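PDB 4DRS: pyruvate kinase from Cryptosporidium parvum, which probably catalyses the last step of glycolysis, transferring phosphate from phosphoenolpyruvate to ADP to give pyruvate and ATP. Local coordinates for residues Lys158-Gly163 against Thr175-Ile180; Lys470-Asn475 against Ala489-Glu494. All coordinates share one frame; numbering follows the deposited sequence.

Contact 1: residues Lys158-Gly163 against Thr175-Ile180; sequences KSVQIG and TQVLEI
Ile180 pushes its terminal methyl into a shallow hollow made by Val160 and Gln161. Its CG1 lies anti to its carbonyl carbon (chi1 -64°), and CD1 beyond it ends 3.6 Å from Val160 O and 3.7 Å from Gln161 CA, while Val160 CG2 flanks the same methyl at 3.9 Å. A second bump sits beside the first. Val177, the buried member of the contact, turns CB and CG2 against the loop; its CB is 3.6 Å from Gln161 O, and its CG2 meets Val160 CG2. Val160 thus touches both strand side chains with a single methyl, a job for a short branched residue, whereas the longer isoleucine suits Ile180, which has to reach across to the loop backbone. Ile185 of strand 184-188 and Leu203 of a nearby loop also pack on Val160.

The loop answers with a projection of its own. Ile162 lays CD1 over the strand backbone, 3.4 Å from Leu178 O and close to Glu179 CA. It meets the chain where Leu178 and Glu179 both face Val186 in a classic beta bulge.

Polar closure comes at Gly163, whose N donates to Val177 O at 3.2 Å. Its positive phi (108°) suits glycine, since no CB presses on the carbonyl O of Ile162. Gln176, its chain extended, lays CG against Gly163 O and adds a weak bond from NE2 at 3.4 Å.

Beyond Gly163, Ser164 pairs with Val177 through the backbone as the chain enters strand 165-168, the antiparallel partner of strand 173-180. The arrangement is a loop folding over a bulged strand and leading into a beta hairpin, in the small beta-rich B domain that pyruvate kinases insert into their TIM barrel.

Contact 2: residues Lys470-Asn475 against Ala489-Glu494; sequences KTYVLN and ALAKEE. With SO4 (sulfate ion), chain D.
Tyr472 and Glu494, the latter just past the end of helix 480-493, meet tip to tip in the one hydrogen bond between the two segments: the phenol OH donates to OE1 at 2.7 Å, approaching from above the carboxylate plane, 46° out of it. Tyrosine suits the place because its ring can lie in the apolar layer under the helix while its hydroxyl reaches the acid beyond the helix end.

Charge pairing is looser. Lys470 brings CE to 3.0 Å from Glu494 OE1, but its last torsion (chi4 73°) turns NZ aside, leaving a long salt bridge of 4.0 Å. NZ instead bonds O1 of a sulfate ion at 2.8 Å, and Thr471 holds the sulfate O4 through both N and OG1. Thr103 and Lys464 also bind this ion, probably a crystallisation component. The nearby ammonium group would be expected to help stabilise the negative charge of Glu494.

Apolar contact completes the joint. Leu490 sets CD2 over the centre of the Tyr472 ring in a CH-pi contact, 3.7 Å from the centroid and 3° off the normal. Ala491, small enough to let the hydroxyl in, has CB 3.4 Å from Tyr472 OH. Ala487 and Ile451 also pack on the tyrosine.

A helix laid on the sheet after an edge strand, here within the crossover from strand 469-473 to the parallel strand 502-506, is typical of the alpha/beta C-terminal domain of pyruvate kinase.

Overall arrangement
The two contacts lie on opposite sides of the chain's centre, their own centres 61 Å apart and their nearest atoms about 45 Å apart. Contact 1 sits in the B domain inserted into the chain between barrel strands 105-109 and 232-235; contact 2 comes later, in the C-terminal alpha/beta domain. Between these two domains in the fold stands the eight-stranded barrel. Neither contact includes the ADP-binding residues Arg74, Asn76, His79 and Arg116. Thr471 of contact 2 bonds Thr103, just ahead of barrel strand 105-109, directly as well as through the sulfate, whereas contact 1 is a surface feature. Neither pair of segments is touched by another subunit of the tetramer.

Contact 1: residues Lys158-Gly163 against Thr175-Ile180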
loop_
_atom_site.group_PDB
_atom_site.type_symbol
_atom_site.label_atom_id
_atom_site.label_comp_id
_atom_site.label_asym_id
_atom_site.label_seq_id
_atom_site.Cartn_x
_atom_site.Cartn_y
_atom_site.Cartn_z
ATOM N N LYS A 158 -34.912 -31.848 37.047
ATOM C CA LYS A 158 -35.648 -31.711 35.793
ATOM C C LYS A 158 -34.771 -31.204 34.640
ATOM O O LYS A 158 -35.284 -30.824 33.588
ATOM C CB LYS A 158 -36.856 -30.784 35.989
ATOM C CG LYS A 158 -37.807 -31.224 37.096
ATOM C CD LYS A 158 -38.941 -30.234 37.325
ATOM C CE LYS A 158 -40.063 -30.416 36.315
ATOM N NZ LYS A 158 -41.304 -29.697 36.716
ATOM N N SER A 159 -33.454 -31.212 34.840
ATOM C CA SER A 159 -32.511 -30.687 33.846
ATOM C C SER A 159 -31.517 -31.733 33.342
ATOM O O SER A 159 -30.854 -31.526 32.322
ATOM C CB SER A 159 -31.758 -29.481 34.411
ATOM O OG SER A 159 -32.659 -28.437 34.734
ATOM N N VAL A 160 -31.409 -32.841 34.069
ATOM C CA VAL A 160 -30.554 -33.957 33.665
ATOM C C VAL A 160 -31.386 -35.195 33.322
ATOM O O VAL A 160 -32.599 -35.219 33.537
ATOM C CB VAL A 160 -29.500 -34.313 34.747
ATOM C CG1 VAL A 160 -28.558 -33.140 34.988
ATOM C CG2 VAL A 160 -30.165 -34.756 36.046
ATOM N N GLN A 161 -30.726 -36.210 32.774
ATOM C CA GLN A 161 -31.336 -37.524 32.573
ATOM C C GLN A 161 -30.346 -38.611 32.986
ATOM O O GLN A 161 -29.158 -38.332 33.158
ATOM C CB GLN A 161 -31.800 -37.706 31.123
ATOM C CG GLN A 161 -30.761 -37.343 30.070
ATOM C CD GLN A 161 -31.200 -37.690 28.660
ATOM O OE1 GLN A 161 -32.307 -37.362 28.237
ATOM N NE2 GLN A 161 -30.321 -38.354 27.919
ATOM N N ILE A 162 -30.835 -39.837 33.167
ATOM C CA ILE A 162 -29.967 -40.966 33.503
ATOM C C ILE A 162 -28.847 -41.040 32.466
ATOM O O ILE A 162 -29.110 -41.194 31.272
ATOM C CB ILE A 162 -30.742 -42.310 33.547
ATOM C CG1 ILE A 162 -31.973 -42.225 34.470
ATOM C CG2 ILE A 162 -29.816 -43.466 33.919
ATOM C CD1 ILE A 162 -31.687 -42.117 35.957
ATOM N N GLY A 163 -27.607 -40.890 32.921
ATOM C CA GLY A 163 -26.452 -40.938 32.028
ATOM C C GLY A 163 -25.768 -39.605 31.773
ATOM O O GLY A 163 -24.632 -39.575 31.291
ATOM N N THR A 175 -18.928 -36.603 37.355
ATOM C CA THR A 175 -19.889 -37.615 37.792
ATOM C C THR A 175 -20.846 -38.007 36.666
ATOM O O THR A 175 -20.798 -37.443 35.570
ATOM C CB THR A 175 -20.703 -37.137 39.013
ATOM O OG1 THR A 175 -21.353 -35.897 38.705
ATOM C CG2 THR A 175 -19.809 -36.955 40.238
ATOM N N GLN A 176 -21.709 -38.980 36.946
ATOM C CA GLN A 176 -22.701 -39.441 35.983
ATOM C C GLN A 176 -23.969 -39.866 36.716
ATOM O O GLN A 176 -23.914 -40.664 37.655
ATOM C CB GLN A 176 -22.140 -40.599 35.157
ATOM C CG GLN A 176 -22.979 -40.975 33.945
ATOM C CD GLN A 176 -22.413 -42.163 33.192
ATOM O OE1 GLN A 176 -22.091 -43.196 33.783
ATOM N NE2 GLN A 176 -22.296 -42.026 31.876
ATOM N N VAL A 177 -25.104 -39.329 36.276
ATOM C CA VAL A 177 -26.390 -39.551 36.941
ATOM C C VAL A 177 -26.784 -41.027 36.942
ATOM O O VAL A 177 -26.725 -41.698 35.908
ATOM C CB VAL A 177 -27.515 -38.705 36.300
ATOM C CG1 VAL A 177 -28.816 -38.854 37.075
ATOM C CG2 VAL A 177 -27.113 -37.238 36.228
ATOM N N LEU A 178 -27.171 -41.520 38.117
ATOM C CA LEU A 178 -27.665 -42.886 38.284
ATOM C C LEU A 178 -29.154 -42.899 38.618
ATOM O O LEU A 178 -29.871 -43.834 38.258
ATOM C CB LEU A 178 -26.887 -43.614 39.383
ATOM C CG LEU A 178 -25.368 -43.777 39.264
ATOM C CD1 LEU A 178 -24.831 -44.414 40.536
ATOM C CD2 LEU A 178 -24.974 -44.602 38.046
ATOM N N GLU A 179 -29.606 -41.857 39.312
ATOM C CA GLU A 179 -30.994 -41.744 39.746
ATOM C C GLU A 179 -31.415 -40.277 39.809
ATOM O O GLU A 179 -30.584 -39.394 40.036
ATOM C CB GLU A 179 -31.171 -42.405 41.117
ATOM C CG GLU A 179 -32.614 -42.686 41.511
ATOM C CD GLU A 179 -32.747 -43.173 42.941
ATOM O OE1 GLU A 179 -32.155 -44.221 43.277
ATOM O OE2 GLU A 179 -33.453 -42.510 43.730
ATOM N N ILE A 180 -32.704 -40.029 39.600
ATOM C CA ILE A 180 -33.277 -38.692 39.719
ATOM C C ILE A 180 -34.522 -38.754 40.601
ATOM O O ILE A 180 -35.460 -39.505 40.315
ATOM C CB ILE A 180 -33.635 -38.093 38.339
ATOM C CG1 ILE A 180 -32.374 -37.891 37.495
ATOM C CG2 ILE A 180 -34.384 -36.776 38.492
ATOM C CD1 ILE A 180 -32.639 -37.802 36.006
#

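Contact 2: residues Lys470-Asn475 against Ala489-Glu494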
loop_
_atom_site.group_PDB
_atom_site.type_symbol
_atom_site.label_atom_id
_atom_site.label_comp_id
_atom_site.label_asym_id
_atom_site.label_seq_id
_atom_site.Cartn_x
_atom_site.Cartn_y
_atom_site.Cartn_z
ATOM N N LYS A 470 -6.393 9.644 30.001
ATOM C CA LYS A 470 -6.198 10.162 31.346
ATOM C C LYS A 470 -7.186 11.311 31.511
ATOM O O LYS A 470 -7.489 12.006 30.539
ATOM C CB LYS A 470 -4.752 10.632 31.536
ATOM C CG LYS A 470 -4.464 11.243 32.902
ATOM C CD LYS A 470 -2.994 11.603 33.076
ATOM C CE LYS A 470 -2.714 12.147 34.472
ATOM N NZ LYS A 470 -2.739 11.110 35.546
ATOM N N THR A 471 -7.696 11.511 32.722
ATOM C CA THR A 471 -8.731 12.519 32.946
ATOM C C THR A 471 -8.346 13.608 33.955
ATOM O O THR A 471 -7.729 13.330 34.984
ATOM C CB THR A 471 -10.051 11.873 33.404
ATOM O OG1 THR A 471 -9.817 11.118 34.598
ATOM C CG2 THR A 471 -10.615 10.952 32.327
ATOM N N TYR A 472 -8.712 14.849 33.641
ATOM C CA TYR A 472 -8.624 15.952 34.596
ATOM C C TYR A 472 -10.027 16.422 34.943
ATOM O O TYR A 472 -10.767 16.876 34.066
ATOM C CB TYR A 472 -7.813 17.132 34.041
ATOM C CG TYR A 472 -6.328 16.881 33.806
ATOM C CD1 TYR A 472 -5.583 17.756 33.014
ATOM C CD2 TYR A 472 -5.668 15.781 34.368
ATOM C CE1 TYR A 472 -4.231 17.550 32.790
ATOM C CE2 TYR A 472 -4.315 15.566 34.145
ATOM C CZ TYR A 472 -3.605 16.454 33.354
ATOM O OH TYR A 472 -2.265 16.260 33.121
ATOM N N VAL A 473 -10.393 16.296 36.217
ATOM C CA VAL A 473 -11.689 16.762 36.701
ATOM C C VAL A 473 -11.581 18.213 37.166
ATOM O O VAL A 473 -10.717 18.551 37.979
ATOM C CB VAL A 473 -12.236 15.883 37.849
ATOM C CG1 VAL A 473 -13.599 16.384 38.306
ATOM C CG2 VAL A 473 -12.323 14.427 37.417
ATOM N N LEU A 474 -12.462 19.061 36.647
ATOM C CA LEU A 474 -12.425 20.487 36.952
ATOM C C LEU A 474 -13.716 20.975 37.603
ATOM O O LEU A 474 -14.757 20.316 37.521
ATOM C CB LEU A 474 -12.123 21.292 35.683
ATOM C CG LEU A 474 -10.791 20.983 34.985
ATOM C CD1 LEU A 474 -10.741 21.605 33.600
ATOM C CD2 LEU A 474 -9.604 21.444 35.821
ATOM N N ASN A 475 -13.633 22.129 38.266
ATOM C CA ASN A 475 -14.811 22.795 38.820
ATOM C C ASN A 475 -15.733 23.297 37.709
ATOM O O ASN A 475 -16.950 23.116 37.771
ATOM C CB ASN A 475 -14.407 23.941 39.768
ATOM C CG ASN A 475 -13.517 24.982 39.097
ATOM O OD1 ASN A 475 -12.480 24.652 38.509
ATOM N ND2 ASN A 475 -13.918 26.250 39.188
ATOM N N ALA A 489 -0.505 22.993 32.130
ATOM C CA ALA A 489 0.288 23.229 33.336
ATOM C C ALA A 489 0.336 21.977 34.209
ATOM O O ALA A 489 1.409 21.571 34.667
ATOM C CB ALA A 489 -0.259 24.417 34.121
ATOM N N LEU A 490 -0.827 21.364 34.424
ATOM C CA LEU A 490 -0.913 20.130 35.200
ATOM C C LEU A 490 -0.167 18.985 34.511
ATOM O O LEU A 490 0.522 18.209 35.176
ATOM C CB LEU A 490 -2.375 19.755 35.482
ATOM C CG LEU A 490 -2.694 18.564 36.401
ATOM C CD1 LEU A 490 -1.915 18.605 37.711
ATOM C CD2 LEU A 490 -4.188 18.497 36.683
ATOM N N ALA A 491 -0.289 18.899 33.185
ATOM C CA ALA A 491 0.410 17.868 32.410
ATOM C C ALA A 491 1.926 18.060 32.419
ATOM O O ALA A 491 2.681 17.082 32.424
ATOM C CB ALA A 491 -0.116 17.809 30.982
ATOM N N LYS A 492 2.362 19.318 32.410
ATOM C CA LYS A 492 3.779 19.657 32.542
ATOM C C LYS A 492 4.301 19.203 33.906
ATOM O O LYS A 492 5.382 18.618 33.995
ATOM C CB LYS A 492 3.996 21.162 32.350
ATOM C CG LYS A 492 5.446 21.582 32.155
ATOM C CD LYS A 492 5.564 23.092 31.990
ATOM C CE LYS A 492 7.013 23.566 32.048
ATOM N NZ LYS A 492 7.802 23.204 30.833
ATOM N N GLU A 493 3.515 19.458 34.953
ATOM C CA GLU A 493 3.829 19.030 36.323
ATOM C C GLU A 493 3.930 17.502 36.447
ATOM O O GLU A 493 4.731 16.991 37.233
ATOM C CB GLU A 493 2.785 19.590 37.305
ATOM C CG GLU A 493 2.902 19.103 38.745
ATOM C CD GLU A 493 1.786 19.617 39.642
ATOM O OE1 GLU A 493 1.715 20.845 39.871
ATOM O OE2 GLU A 493 0.986 18.791 40.135
ATOM N N GLU A 494 3.126 16.784 35.663
ATOM C CA GLU A 494 3.096 15.317 35.693
ATOM C C GLU A 494 4.072 14.676 34.706
ATOM O O GLU A 494 4.041 13.460 34.497
ATOM C CB GLU A 494 1.678 14.806 35.427
ATOM C CG GLU A 494 0.684 15.114 36.535
ATOM C CD GLU A 494 -0.744 14.790 36.146
ATOM O OE1 GLU A 494 -1.014 14.633 34.936
ATOM O OE2 GLU A 494 -1.600 14.696 37.051
HETATM S S SO4 D . -5.948 9.136 35.592
HETATM O O1 SO4 D . -5.431 10.459 36.008
HETATM O O2 SO4 D . -4.981 8.477 34.686
HETATM O O3 SO4 D . -6.126 8.304 36.809
HETATM O O4 SO4 D . -7.243 9.326 34.893
#